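Local coordinates for Tat-secreted protein Rv2525c (Mycobacterium tuberculosis, PDB 4PMR) that may act as a peptidoglycan hydrolase with glycosidase activity and shows esterase activity toward p-nitrophenyl esters in vitro, at residues D110-Y115 with N143-D148. Numbering follows the deposited sequence.
Sequences DDNPSY and NSKTID
Asn112 OD1 accepts a hydrogen bond from Lys145 NZ at 2.8 Å; the nitrogen lies in the plane of the carbonyl, on a lone pair of the oxygen, with a C=O...N angle of 137°. The bond ties two neighbouring beta-alpha connections of the TIM-barrel-like glycoside hydrolase domain: the loop between strand 105-108 and helix 115-133, and the start of helix 144-153, which follows the adjacent parallel strand 138-142. Asn112 stretches toward the helix because its CG lies anti to the backbone N (chi1 -173°), while the lysine chain bends at chi3 to bring its ammonium group to the oxygen. Asn143 ND2 lies 3.0 Å from the same Asn112 OD1, the two amide planes 80° apart.

Asn143 is the N-cap of the helix. Its OD1 receives Thr146 N at 2.9 Å, almost in line with the side-chain C=O; this bond, with those of ND2 to Trp164 O and to a water, holds the amide in place, ND2 facing the loop. Beside the cap, the ring of Pro113 lies against the side chain of Thr146, the two crossing at about a right angle, with Pro113 CG 3.6 Å from Thr146 OG1.

Much of the remaining junction is bridged by water. One molecule links Asp111 O, Asn143 N and Thr146 OG1, whereas the carboxylate of Asp111 leads away to Trp76. A second joins Thr146 OG1 and Asn143 ND2 to the carbonyl of Pro113. That carbonyl oxygen accepts from a third water as well, at 2.7 Å, and this water in turn accepts from Lys145 NZ at 2.8 Å.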
ATOM      1  N   ASP A 110       5.880  -6.934   1.298  1.00 12.79           N
ATOM      2  CA  ASP A 110       5.103  -8.059   0.761  1.00 13.19           C
ATOM      3  C   ASP A 110       5.905  -9.337   1.002  1.00 16.25           C
ATOM      4  O   ASP A 110       6.336  -9.993   0.059  1.00 15.66           O
ATOM      5  CB  ASP A 110       4.795  -7.818  -0.734  1.00 14.17           C
ATOM      6  CG  ASP A 110       4.109  -8.969  -1.449  1.00 20.31           C
ATOM      7  OD1 ASP A 110       3.390  -9.753  -0.772  1.00 20.40           O
ATOM      8  OD2 ASP A 110       4.355  -9.140  -2.662  1.00 17.95           O
ATOM      9  N   ASP A 111       6.121  -9.660   2.291  1.00 11.68           N
ATOM     10  CA  ASP A 111       6.985 -10.743   2.756  1.00 12.10           C
ATOM     11  C   ASP A 111       6.634 -11.179   4.158  1.00 13.87           C
ATOM     12  O   ASP A 111       5.834 -10.524   4.840  1.00 12.18           O
ATOM     13  CB  ASP A 111       8.458 -10.258   2.742  1.00 14.25           C
ATOM     14  CG  ASP A 111       9.090 -10.284   1.363  1.00 24.46           C
ATOM     15  OD1 ASP A 111       9.351 -11.391   0.853  1.00 28.08           O
ATOM     16  OD2 ASP A 111       9.215  -9.213   0.756  1.00 25.38           O
ATOM     17  N   ASN A 112       7.280 -12.260   4.603  1.00 10.65           N
ATOM     18  CA  ASN A 112       7.175 -12.814   5.949  1.00 10.89           C
ATOM     19  C   ASN A 112       8.598 -12.797   6.540  1.00 14.15           C
ATOM     20  O   ASN A 112       9.256 -13.835   6.618  1.00 12.13           O
ATOM     21  CB  ASN A 112       6.554 -14.225   5.905  1.00 12.46           C
ATOM     22  CG  ASN A 112       6.275 -14.766   7.279  1.00 15.39           C
ATOM     23  OD1 ASN A 112       6.311 -14.033   8.273  1.00 14.77           O
ATOM     24  ND2 ASN A 112       6.034 -16.067   7.374  1.00 11.06           N
ATOM     25  N   PRO A 113       9.157 -11.599   6.840  1.00 13.70           N
ATOM     26  CA  PRO A 113      10.573 -11.553   7.231  1.00 14.03           C
ATOM     27  C   PRO A 113      10.857 -12.051   8.635  1.00 15.97           C
ATOM     28  O   PRO A 113       9.984 -12.045   9.503  1.00 14.33           O
ATOM     29  CB  PRO A 113      10.907 -10.061   7.125  1.00 14.98           C
ATOM     30  CG  PRO A 113       9.593  -9.394   7.498  1.00 19.13           C
ATOM     31  CD  PRO A 113       8.583 -10.235   6.775  1.00 14.62           C
ATOM     32  N   SER A 114      12.111 -12.459   8.853  1.00 12.43           N
ATOM     33  CA  SER A 114      12.601 -12.793  10.177  1.00 13.23           C
ATOM     34  C   SER A 114      12.831 -11.471  10.943  1.00 16.66           C
ATOM     35  O   SER A 114      12.893 -10.394  10.320  1.00 14.16           O
ATOM     36  CB  SER A 114      13.904 -13.589  10.073  1.00 16.14           C
ATOM     37  OG  SER A 114      14.954 -12.736   9.636  1.00 18.46           O
ATOM     38  N   TYR A 115      12.981 -11.556  12.284  1.00 16.47           N
ATOM     39  CA  TYR A 115      13.311 -10.404  13.113  1.00 17.28           C
ATOM     40  C   TYR A 115      14.685  -9.813  12.698  1.00 19.83           C
ATOM     41  O   TYR A 115      14.848  -8.590  12.707  1.00 17.83           O
ATOM     42  CB  TYR A 115      13.276 -10.765  14.610  1.00 19.95           C
ATOM     43  CG  TYR A 115      13.429  -9.555  15.512  1.00 23.04           C
ATOM     44  CD1 TYR A 115      12.582  -8.458  15.388  1.00 24.00           C
ATOM     45  CD2 TYR A 115      14.411  -9.517  16.502  1.00 25.30           C
ATOM     46  CE1 TYR A 115      12.710  -7.346  16.216  1.00 25.02           C
ATOM     47  CE2 TYR A 115      14.548  -8.408  17.340  1.00 27.06           C
ATOM     48  CZ  TYR A 115      13.697  -7.321  17.186  1.00 35.33           C
ATOM     49  OH  TYR A 115      13.804  -6.214  17.993  1.00 38.29           O
ATOM     50  N   ASN A 143       2.729  -7.938   7.666  1.00  9.30           N
ATOM     51  CA  ASN A 143       1.991  -8.890   8.508  1.00 10.35           C
ATOM     52  C   ASN A 143       1.938  -8.338   9.959  1.00 13.69           C
ATOM     53  O   ASN A 143       2.603  -7.335  10.250  1.00 13.93           O
ATOM     54  CB  ASN A 143       2.612 -10.324   8.424  1.00  9.45           C
ATOM     55  CG  ASN A 143       4.011 -10.483   9.021  1.00 24.22           C
ATOM     56  OD1 ASN A 143       4.425  -9.748   9.915  1.00 15.81           O
ATOM     57  ND2 ASN A 143       4.752 -11.490   8.588  1.00 11.33           N
ATOM     58  N   SER A 144       1.180  -8.988  10.857  1.00 11.11           N
ATOM     59  CA  SER A 144       0.994  -8.530  12.240  1.00 11.15           C
ATOM     60  C   SER A 144       2.317  -8.465  13.049  1.00 15.26           C
ATOM     61  O   SER A 144       2.463  -7.555  13.865  1.00 15.01           O
ATOM     62  CB  SER A 144      -0.019  -9.401  12.967  1.00 11.54           C
ATOM     63  OG  SER A 144       0.438 -10.736  12.977  1.00 13.52           O
ATOM     64  N   LYS A 145       3.291  -9.375  12.788  1.00 12.43           N
ATOM     65  CA  LYS A 145       4.568  -9.343  13.522  1.00 13.03           C
ATOM     66  C   LYS A 145       5.363  -8.109  13.122  1.00 16.21           C
ATOM     67  O   LYS A 145       5.893  -7.430  14.003  1.00 16.27           O
ATOM     68  CB  LYS A 145       5.428 -10.602  13.274  1.00 15.53           C
ATOM     69  CG  LYS A 145       4.817 -11.948  13.694  1.00 20.59           C
ATOM     70  CD  LYS A 145       5.641 -13.140  13.141  1.00 23.60           C
ATOM     71  CE  LYS A 145       5.795 -13.091  11.628  1.00 29.70           C
ATOM     72  NZ  LYS A 145       6.321 -14.350  11.054  1.00 28.38           N
ATOM     73  N   THR A 146       5.440  -7.814  11.800  1.00 12.31           N
ATOM     74  CA  THR A 146       6.210  -6.668  11.283  1.00 12.23           C
ATOM     75  C   THR A 146       5.589  -5.390  11.796  1.00 12.93           C
ATOM     76  O   THR A 146       6.327  -4.509  12.242  1.00 13.23           O
ATOM     77  CB  THR A 146       6.340  -6.700   9.748  1.00 12.16           C
ATOM     78  OG1 THR A 146       6.896  -7.956   9.382  1.00 12.91           O
ATOM     79  CG2 THR A 146       7.225  -5.579   9.195  1.00  9.95           C
ATOM     80  N   ILE A 147       4.252  -5.304  11.783  1.00 10.61           N
ATOM     81  CA  ILE A 147       3.520  -4.133  12.312  1.00 10.68           C
ATOM     82  C   ILE A 147       3.892  -3.944  13.783  1.00 16.06           C
ATOM     83  O   ILE A 147       4.244  -2.839  14.183  1.00 16.80           O
ATOM     84  CB  ILE A 147       1.982  -4.262  12.112  1.00 12.36           C
ATOM     85  CG1 ILE A 147       1.631  -4.150  10.603  1.00 11.31           C
ATOM     86  CG2 ILE A 147       1.188  -3.210  12.975  1.00 11.20           C
ATOM     87  CD1 ILE A 147       0.235  -4.507  10.279  1.00 14.43           C
ATOM     88  N   ASP A 148       3.921  -5.045  14.559  1.00 13.64           N
ATOM     89  CA  ASP A 148       4.277  -4.981  15.968  1.00 14.00           C
ATOM     90  C   ASP A 148       5.689  -4.416  16.172  1.00 17.17           C
ATOM     91  O   ASP A 148       5.852  -3.480  16.950  1.00 17.05           O
ATOM     92  CB  ASP A 148       4.144  -6.344  16.618  1.00 16.74           C
ATOM     93  CG  ASP A 148       3.875  -6.209  18.087  1.00 23.50           C
ATOM     94  OD1 ASP A 148       2.961  -5.416  18.458  1.00 20.38           O
ATOM     95  OD2 ASP A 148       4.619  -6.818  18.873  1.00 28.33           O
TER
HETATM   96  O   HOH W   1       5.553  -8.391   6.863  1.00 11.11           O
HETATM   97  O   HOH W   2       7.520 -10.873   9.900  1.00 19.42           O
HETATM   98  O   HOH W   3       9.073 -14.005  11.176  1.00 26.00           O